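Local coordinates for mandelate racemase/muconate lactonizing protein (Alicyclobacillus acidocaldarius LAA1, PDB 3QLD) that belongs to the mandelate racemase/muconate lactonizing branch of the enolase superfamily, pairing an N-terminal capping domain with a TIM-barrel-type domain, at residues R329-A341 with V356-F368. Residues are numbered along the deposited sequence; the frame is centred on the assembly and turned at random.
Sequences RYFEQDVLKEPIA and VADWVDRDAVRRF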
ATOM      1  N   ARG A 329      19.082  13.230 -20.973  1.00 42.68           N
ATOM      2  CA  ARG A 329      19.816  13.331 -19.701  1.00 44.80           C
ATOM      3  C   ARG A 329      19.928  11.928 -19.087  1.00 44.87           C
ATOM      4  O   ARG A 329      20.805  11.643 -18.246  1.00 45.63           O
ATOM      5  CB  ARG A 329      19.145  14.313 -18.717  1.00 44.94           C
ATOM      6  CG  ARG A 329      19.239  15.813 -19.161  1.00 50.50           C
ATOM      7  CD  ARG A 329      19.449  16.806 -17.972  1.00 58.04           C
ATOM      8  NE  ARG A 329      20.417  16.319 -16.973  1.00 62.63           N
ATOM      9  CZ  ARG A 329      21.490  16.986 -16.525  1.00 65.15           C
ATOM     10  NH1 ARG A 329      21.770  18.213 -16.968  1.00 63.32           N
ATOM     11  NH2 ARG A 329      22.299  16.404 -15.624  1.00 66.05           N
ATOM     12  N   TYR A 330      19.060  11.045 -19.563  1.00 43.97           N
ATOM     13  CA  TYR A 330      18.853   9.759 -18.917  1.00 43.65           C
ATOM     14  C   TYR A 330      19.207   8.550 -19.839  1.00 42.00           C
ATOM     15  O   TYR A 330      19.839   7.594 -19.365  1.00 41.54           O
ATOM     16  CB  TYR A 330      17.422   9.657 -18.340  1.00 43.48           C
ATOM     17  CG  TYR A 330      16.749  10.859 -17.603  1.00 48.41           C
ATOM     18  CD1 TYR A 330      17.202  11.359 -16.344  1.00 51.98           C
ATOM     19  CD2 TYR A 330      15.582  11.429 -18.130  1.00 51.60           C
ATOM     20  CE1 TYR A 330      16.489  12.466 -15.659  1.00 53.20           C
ATOM     21  CE2 TYR A 330      14.888  12.487 -17.478  1.00 54.15           C
ATOM     22  CZ  TYR A 330      15.314  13.002 -16.245  1.00 55.73           C
ATOM     23  OH  TYR A 330      14.520  14.040 -15.687  1.00 52.24           O
ATOM     24  N   PHE A 331      18.836   8.614 -21.129  1.00 39.89           N
ATOM     25  CA  PHE A 331      18.994   7.468 -22.061  1.00 39.21           C
ATOM     26  C   PHE A 331      19.671   7.761 -23.407  1.00 40.23           C
ATOM     27  O   PHE A 331      19.214   8.639 -24.122  1.00 38.84           O
ATOM     28  CB  PHE A 331      17.619   6.940 -22.421  1.00 37.91           C
ATOM     29  CG  PHE A 331      16.775   6.565 -21.244  1.00 37.62           C
ATOM     30  CD1 PHE A 331      17.042   5.405 -20.536  1.00 35.11           C
ATOM     31  CD2 PHE A 331      15.647   7.333 -20.893  1.00 37.00           C
ATOM     32  CE1 PHE A 331      16.248   5.023 -19.448  1.00 32.76           C
ATOM     33  CE2 PHE A 331      14.831   6.962 -19.811  1.00 35.70           C
ATOM     34  CZ  PHE A 331      15.155   5.790 -19.072  1.00 31.34           C
ATOM     35  N   GLU A 332      20.672   6.949 -23.786  1.00 41.35           N
ATOM     36  CA  GLU A 332      21.220   6.940 -25.151  1.00 42.72           C
ATOM     37  C   GLU A 332      20.088   6.746 -26.178  1.00 41.50           C
ATOM     38  O   GLU A 332      20.088   7.402 -27.201  1.00 41.38           O
ATOM     39  CB  GLU A 332      22.300   5.831 -25.343  1.00 43.65           C
ATOM     40  CG  GLU A 332      22.973   5.719 -26.800  1.00 48.70           C
ATOM     41  CD  GLU A 332      22.293   4.718 -27.789  1.00 52.06           C
ATOM     42  OE1 GLU A 332      21.803   3.638 -27.380  1.00 56.25           O
ATOM     43  OE2 GLU A 332      22.248   5.001 -29.005  1.00 53.90           O
ATOM     44  N   GLN A 333      19.158   5.836 -25.882  1.00 38.90           N
ATOM     45  CA  GLN A 333      18.079   5.486 -26.777  1.00 38.25           C
ATOM     46  C   GLN A 333      16.821   5.225 -25.936  1.00 37.51           C
ATOM     47  O   GLN A 333      16.825   4.328 -25.075  1.00 36.34           O
ATOM     48  CB  GLN A 333      18.452   4.204 -27.533  1.00 38.96           C
ATOM     49  CG  GLN A 333      17.293   3.581 -28.290  1.00 38.86           C
ATOM     50  CD  GLN A 333      17.023   4.311 -29.577  1.00 45.38           C
ATOM     51  OE1 GLN A 333      17.862   4.283 -30.500  1.00 48.50           O
ATOM     52  NE2 GLN A 333      15.869   4.993 -29.655  1.00 42.98           N
ATOM     53  N   ASP A 334      15.780   6.000 -26.225  1.00 36.28           N
ATOM     54  CA  ASP A 334      14.474   5.988 -25.551  1.00 35.12           C
ATOM     55  C   ASP A 334      13.413   5.355 -26.485  1.00 34.26           C
ATOM     56  O   ASP A 334      13.738   4.932 -27.595  1.00 34.53           O
ATOM     57  CB  ASP A 334      14.133   7.459 -25.203  1.00 35.84           C
ATOM     58  CG  ASP A 334      13.077   7.609 -24.094  1.00 34.96           C
ATOM     59  OD1 ASP A 334      12.466   6.617 -23.728  1.00 34.15           O
ATOM     60  OD2 ASP A 334      12.829   8.756 -23.628  1.00 34.00           O
ATOM     61  N   VAL A 335      12.164   5.267 -26.056  1.00 31.55           N
ATOM     62  CA  VAL A 335      11.130   4.557 -26.811  1.00 31.24           C
ATOM     63  C   VAL A 335      10.301   5.438 -27.771  1.00 30.54           C
ATOM     64  O   VAL A 335       9.285   5.002 -28.325  1.00 30.40           O
ATOM     65  CB  VAL A 335      10.201   3.783 -25.835  1.00 31.37           C
ATOM     66  CG1 VAL A 335      11.062   3.047 -24.799  1.00 33.74           C
ATOM     67  CG2 VAL A 335       9.285   4.763 -25.121  1.00 32.64           C
ATOM     68  N   LEU A 336      10.774   6.649 -28.001  1.00 31.80           N
ATOM     69  CA  LEU A 336      10.133   7.575 -28.951  1.00 31.11           C
ATOM     70  C   LEU A 336      11.002   7.758 -30.185  1.00 32.63           C
ATOM     71  O   LEU A 336      12.201   7.683 -30.100  1.00 33.49           O
ATOM     72  CB  LEU A 336       9.887   8.938 -28.306  1.00 31.80           C
ATOM     73  CG  LEU A 336       9.056   8.928 -26.992  1.00 29.57           C
ATOM     74  CD1 LEU A 336       8.926  10.380 -26.520  1.00 27.12           C
ATOM     75  CD2 LEU A 336       7.688   8.333 -27.264  1.00 28.61           C
ATOM     76  N   LYS A 337      10.380   7.952 -31.338  1.00 35.35           N
ATOM     77  CA  LYS A 337      11.133   8.165 -32.601  1.00 36.54           C
ATOM     78  C   LYS A 337      11.997   9.440 -32.475  1.00 36.61           C
ATOM     79  O   LYS A 337      13.157   9.498 -32.893  1.00 36.73           O
ATOM     80  CB  LYS A 337      10.144   8.279 -33.776  1.00 37.46           C
ATOM     81  CG  LYS A 337       9.213   7.067 -34.026  1.00 38.49           C
ATOM     82  CD  LYS A 337       7.990   7.496 -34.911  1.00 38.96           C
ATOM     83  CE  LYS A 337       7.132   6.280 -35.361  1.00 42.74           C
ATOM     84  NZ  LYS A 337       5.828   6.692 -36.031  1.00 45.55           N
ATOM     85  N   GLU A 338      11.425  10.427 -31.814  1.00 38.23           N
ATOM     86  CA  GLU A 338      12.019  11.743 -31.552  1.00 39.71           C
ATOM     87  C   GLU A 338      12.093  12.055 -30.043  1.00 39.73           C
ATOM     88  O   GLU A 338      11.020  12.267 -29.431  1.00 39.14           O
ATOM     89  CB  GLU A 338      11.103  12.801 -32.171  1.00 40.86           C
ATOM     90  CG  GLU A 338      11.092  12.751 -33.720  1.00 47.31           C
ATOM     91  CD  GLU A 338      12.458  13.131 -34.245  1.00 54.15           C
ATOM     92  OE1 GLU A 338      12.809  14.331 -34.083  1.00 56.40           O
ATOM     93  OE2 GLU A 338      13.195  12.224 -34.729  1.00 56.85           O
ATOM     94  N   PRO A 339      13.320  12.199 -29.481  1.00 39.34           N
ATOM     95  CA  PRO A 339      13.502  12.362 -28.032  1.00 39.54           C
ATOM     96  C   PRO A 339      12.762  13.616 -27.542  1.00 39.02           C
ATOM     97  O   PRO A 339      12.576  14.574 -28.309  1.00 37.51           O
ATOM     98  CB  PRO A 339      15.029  12.552 -27.871  1.00 39.94           C
ATOM     99  CG  PRO A 339      15.490  13.060 -29.186  1.00 40.97           C
ATOM    100  CD  PRO A 339      14.557  12.508 -30.224  1.00 39.96           C
ATOM    101  N   ILE A 340      12.375  13.613 -26.271  1.00 38.46           N
ATOM    102  CA  ILE A 340      11.862  14.813 -25.628  1.00 37.62           C
ATOM    103  C   ILE A 340      13.030  15.774 -25.357  1.00 37.67           C
ATOM    104  O   ILE A 340      14.038  15.381 -24.821  1.00 38.13           O
ATOM    105  CB  ILE A 340      11.031  14.485 -24.325  1.00 38.91           C
ATOM    106  CG1 ILE A 340       9.787  13.608 -24.634  1.00 36.80           C
ATOM    107  CG2 ILE A 340      10.682  15.764 -23.530  1.00 36.13           C
ATOM    108  CD1 ILE A 340       8.731  14.234 -25.527  1.00 37.41           C
ATOM    109  N   ALA A 341      12.917  17.021 -25.805  1.00 37.72           N
ATOM    110  CA  ALA A 341      14.052  17.960 -25.704  1.00 37.25           C
ATOM    111  C   ALA A 341      13.577  19.344 -25.301  1.00 37.19           C
ATOM    112  O   ALA A 341      12.414  19.635 -25.418  1.00 37.44           O
ATOM    113  CB  ALA A 341      14.838  18.042 -27.055  1.00 39.28           C
ATOM    114  N   VAL A 356      -0.081   9.311 -27.575  1.00 34.33           N
ATOM    115  CA  VAL A 356       1.326   9.125 -27.894  1.00 32.95           C
ATOM    116  C   VAL A 356       1.659   8.014 -28.904  1.00 31.04           C
ATOM    117  O   VAL A 356       2.809   7.871 -29.269  1.00 31.20           O
ATOM    118  CB  VAL A 356       2.143   8.945 -26.600  1.00 32.44           C
ATOM    119  CG1 VAL A 356       1.875   7.563 -26.005  1.00 35.24           C
ATOM    120  CG2 VAL A 356       3.578   9.129 -26.859  1.00 32.96           C
ATOM    121  N   ALA A 357       0.689   7.233 -29.361  1.00 32.58           N
ATOM    122  CA  ALA A 357       1.001   6.052 -30.205  1.00 33.79           C
ATOM    123  C   ALA A 357       1.920   6.343 -31.385  1.00 35.25           C
ATOM    124  O   ALA A 357       2.908   5.610 -31.602  1.00 35.59           O
ATOM    125  CB  ALA A 357      -0.305   5.285 -30.649  1.00 33.19           C
ATOM    126  N   ASP A 358       1.654   7.453 -32.090  1.00 36.32           N
ATOM    127  CA  ASP A 358       2.376   7.826 -33.343  1.00 37.79           C
ATOM    128  C   ASP A 358       3.836   8.188 -33.141  1.00 37.06           C
ATOM    129  O   ASP A 358       4.620   8.141 -34.091  1.00 37.19           O
ATOM    130  CB  ASP A 358       1.688   8.998 -34.063  1.00 38.51           C
ATOM    131  CG  ASP A 358       0.428   8.556 -34.802  1.00 42.72           C
ATOM    132  OD1 ASP A 358       0.191   7.318 -34.828  1.00 44.29           O
ATOM    133  OD2 ASP A 358      -0.309   9.418 -35.383  1.00 47.71           O
ATOM    134  N   TRP A 359       4.168   8.501 -31.885  1.00 35.04           N
ATOM    135  CA  TRP A 359       5.460   8.894 -31.446  1.00 34.70           C
ATOM    136  C   TRP A 359       6.330   7.726 -30.962  1.00 33.15           C
ATOM    137  O   TRP A 359       7.519   7.878 -30.800  1.00 33.52           O
ATOM    138  CB  TRP A 359       5.323   9.907 -30.306  1.00 35.97           C
ATOM    139  CG  TRP A 359       4.902  11.243 -30.743  1.00 39.06           C
ATOM    140  CD1 TRP A 359       4.501  11.606 -32.015  1.00 40.12           C
ATOM    141  CD2 TRP A 359       4.806  12.440 -29.936  1.00 39.20           C
ATOM    142  NE1 TRP A 359       4.178  12.940 -32.039  1.00 38.51           N
ATOM    143  CE2 TRP A 359       4.360  13.484 -30.793  1.00 41.36           C
ATOM    144  CE3 TRP A 359       5.054  12.737 -28.583  1.00 41.85           C
ATOM    145  CZ2 TRP A 359       4.154  14.797 -30.343  1.00 41.54           C
ATOM    146  CZ3 TRP A 359       4.836  14.074 -28.125  1.00 42.12           C
ATOM    147  CH2 TRP A 359       4.398  15.075 -29.005  1.00 42.89           C
ATOM    148  N   VAL A 360       5.734   6.566 -30.740  1.00 33.24           N
ATOM    149  CA  VAL A 360       6.440   5.401 -30.246  1.00 32.74           C
ATOM    150  C   VAL A 360       7.313   4.699 -31.292  1.00 33.42           C
ATOM    151  O   VAL A 360       6.828   4.331 -32.381  1.00 34.97           O
ATOM    152  CB  VAL A 360       5.445   4.391 -29.631  1.00 32.53           C
ATOM    153  CG1 VAL A 360       6.212   3.163 -29.098  1.00 35.15           C
ATOM    154  CG2 VAL A 360       4.616   5.042 -28.503  1.00 34.11           C
ATOM    155  N   ASP A 361       8.579   4.498 -30.943  1.00 34.11           N
ATOM    156  CA  ASP A 361       9.546   3.714 -31.750  1.00 34.84           C
ATOM    157  C   ASP A 361       9.339   2.236 -31.425  1.00 35.12           C
ATOM    158  O   ASP A 361       9.808   1.739 -30.378  1.00 33.36           O
ATOM    159  CB  ASP A 361      10.981   4.188 -31.475  1.00 34.06           C
ATOM    160  CG  ASP A 361      12.054   3.476 -32.359  1.00 36.94           C
ATOM    161  OD1 ASP A 361      11.781   2.403 -32.901  1.00 38.95           O
ATOM    162  OD2 ASP A 361      13.177   4.000 -32.474  1.00 36.93           O
ATOM    163  N   ARG A 362       8.608   1.571 -32.319  1.00 36.19           N
ATOM    164  CA  ARG A 362       8.313   0.147 -32.190  1.00 37.39           C
ATOM    165  C   ARG A 362       9.560  -0.691 -32.143  1.00 37.11           C
ATOM    166  O   ARG A 362       9.588  -1.680 -31.410  1.00 37.86           O
ATOM    167  CB  ARG A 362       7.357  -0.364 -33.292  1.00 38.39           C
ATOM    168  CG  ARG A 362       5.950   0.326 -33.459  1.00 42.87           C
ATOM    169  CD  ARG A 362       5.431   1.027 -32.208  1.00 43.56           C
ATOM    170  NE  ARG A 362       3.982   1.304 -32.231  1.00 48.40           N
ATOM    171  CZ  ARG A 362       3.447   2.481 -32.583  1.00 47.63           C
ATOM    172  NH1 ARG A 362       4.229   3.494 -32.973  1.00 47.19           N
ATOM    173  NH2 ARG A 362       2.127   2.649 -32.546  1.00 48.24           N
ATOM    174  N   ASP A 363      10.623  -0.317 -32.882  1.00 37.70           N
ATOM    175  CA  ASP A 363      11.893  -1.083 -32.846  1.00 37.80           C
ATOM    176  C   ASP A 363      12.595  -0.988 -31.502  1.00 35.62           C
ATOM    177  O   ASP A 363      13.229  -1.939 -31.047  1.00 34.71           O
ATOM    178  CB  ASP A 363      12.927  -0.615 -33.886  1.00 38.65           C
ATOM    179  CG  ASP A 363      12.538  -0.969 -35.327  1.00 44.12           C
ATOM    180  OD1 ASP A 363      11.997  -2.061 -35.574  1.00 46.28           O
ATOM    181  OD2 ASP A 363      12.795  -0.138 -36.230  1.00 48.69           O
ATOM    182  N   ALA A 364      12.558   0.205 -30.916  1.00 34.38           N
ATOM    183  CA  ALA A 364      13.163   0.385 -29.609  1.00 32.58           C
ATOM    184  C   ALA A 364      12.360  -0.405 -28.571  1.00 30.87           C
ATOM    185  O   ALA A 364      12.946  -1.172 -27.794  1.00 29.86           O
ATOM    186  CB  ALA A 364      13.280   1.889 -29.263  1.00 31.69           C
ATOM    187  N   VAL A 365      11.039  -0.272 -28.604  1.00 29.15           N
ATOM    188  CA  VAL A 365      10.209  -1.022 -27.659  1.00 31.29           C
ATOM    189  C   VAL A 365      10.560  -2.513 -27.755  1.00 32.73           C
ATOM    190  O   VAL A 365      10.738  -3.216 -26.725  1.00 33.59           O
ATOM    191  CB  VAL A 365       8.698  -0.759 -27.881  1.00 29.06           C
ATOM    192  CG1 VAL A 365       7.823  -1.799 -27.106  1.00 32.61           C
ATOM    193  CG2 VAL A 365       8.353   0.629 -27.464  1.00 32.00           C
ATOM    194  N   ARG A 366      10.679  -3.004 -28.989  1.00 34.23           N
ATOM    195  CA  ARG A 366      10.961  -4.411 -29.200  1.00 35.65           C
ATOM    196  C   ARG A 366      12.336  -4.839 -28.718  1.00 35.28           C
ATOM    197  O   ARG A 366      12.451  -5.886 -28.040  1.00 34.18           O
ATOM    198  CB  ARG A 366      10.761  -4.776 -30.659  1.00 37.46           C
ATOM    199  CG  ARG A 366       9.361  -5.218 -30.933  1.00 43.63           C
ATOM    200  CD  ARG A 366       9.397  -6.531 -31.788  1.00 53.52           C
ATOM    201  NE  ARG A 366      10.617  -6.603 -32.627  1.00 59.71           N
ATOM    202  CZ  ARG A 366      11.072  -7.686 -33.263  1.00 63.13           C
ATOM    203  NH1 ARG A 366      10.413  -8.853 -33.218  1.00 64.55           N
ATOM    204  NH2 ARG A 366      12.195  -7.594 -33.967  1.00 63.79           N
ATOM    205  N   ARG A 367      13.367  -4.028 -28.999  1.00 34.91           N
ATOM    206  CA  ARG A 367      14.725  -4.369 -28.544  1.00 36.29           C
ATOM    207  C   ARG A 367      14.838  -4.424 -27.013  1.00 35.97           C
ATOM    208  O   ARG A 367      15.515  -5.320 -26.487  1.00 35.84           O
ATOM    209  CB  ARG A 367      15.811  -3.444 -29.129  1.00 37.72           C
ATOM    210  CG  ARG A 367      17.308  -3.700 -28.557  1.00 40.90           C
ATOM    211  CD  ARG A 367      17.952  -5.102 -28.957  1.00 44.81           C
ATOM    212  NE  ARG A 367      19.283  -5.347 -28.336  1.00 45.11           N
ATOM    213  CZ  ARG A 367      19.507  -5.855 -27.111  1.00 47.70           C
ATOM    214  NH1 ARG A 367      18.492  -6.176 -26.290  1.00 45.13           N
ATOM    215  NH2 ARG A 367      20.765  -6.034 -26.686  1.00 42.37           N
ATOM    216  N   PHE A 368      14.182  -3.477 -26.324  1.00 32.46           N
ATOM    217  CA  PHE A 368      14.329  -3.350 -24.897  1.00 31.15           C
ATOM    218  C   PHE A 368      13.414  -4.331 -24.112  1.00 31.19           C
ATOM    219  O   PHE A 368      13.532  -4.414 -22.881  1.00 29.64           O
ATOM    220  CB  PHE A 368      14.047  -1.892 -24.480  1.00 31.33           C
ATOM    221  CG  PHE A 368      15.031  -0.886 -25.045  1.00 32.28           C
ATOM    222  CD1 PHE A 368      16.395  -1.195 -25.134  1.00 37.36           C
ATOM    223  CD2 PHE A 368      14.611   0.405 -25.397  1.00 37.22           C
ATOM    224  CE1 PHE A 368      17.326  -0.254 -25.599  1.00 39.30           C
ATOM    225  CE2 PHE A 368      15.521   1.368 -25.872  1.00 34.89           C
ATOM    226  CZ  PHE A 368      16.885   1.051 -25.971  1.00 36.67           C
TER
HETATM  227  O   HOH W   1       8.545  10.791 -31.661  1.00 40.00           O
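Beyond CG the side chain of Lys-337 runs extended across the turn at Asp-358 to Val-360, while a chi1 of 168° turns Gln-333 CG opposite its own amide nitrogen and brings it to 3.5 Å from Phe-368 CZ, with Gln-333 CB at the ring edge, in its plane. Between these two reaches lies a single beta bridge, Leu-336 with Val-360, joining a loop of the enolase-superfamily barrel domain to the 3-10 turn and short helix 362-368 that lead into strand 369-376 of the antiparallel sheet. Two backbone bonds define it: Asp-361 N gives to Val-335 O at 2.8 Å, and Lys-337 N to Trp-359 O at 2.9 Å. Trp-359 O also receives a water that accepts from Glu-338 N, and Leu-336 CA lies 3.2 Å from this same Trp-359 O as a CA-H...O contact. Asp-361 is the N-cap of helix 362-368: its OD1 takes Ala-364 N at 3.1 Å from well above the carboxylate plane. On the helix side of the bridge, Ala-364 CB sits 3.5 Å from Asp-334 O, the carbonyl to which Gln-333 NE2, brought back by the bend at chi2, donates almost straight (171°) and in its plane, which fixes the turn of the amide. Val-335 CB packs on Val-365 CG2, and Leu-336 CD2 on Val-356 CG2; from helix 303-313, Val-304 meets Val-335 and Val-307 meets Leu-336, extending this apolar layer, whereas Leu-13 and Pro-14 of strand 3-15 touch Phe-368. At the far end, the Lys-337 ammonium donates to a backbone carbonyl rather than a carboxylate: NZ stands 2.7 Å from Asp-358 O, tilted 27° from the carbonyl plane.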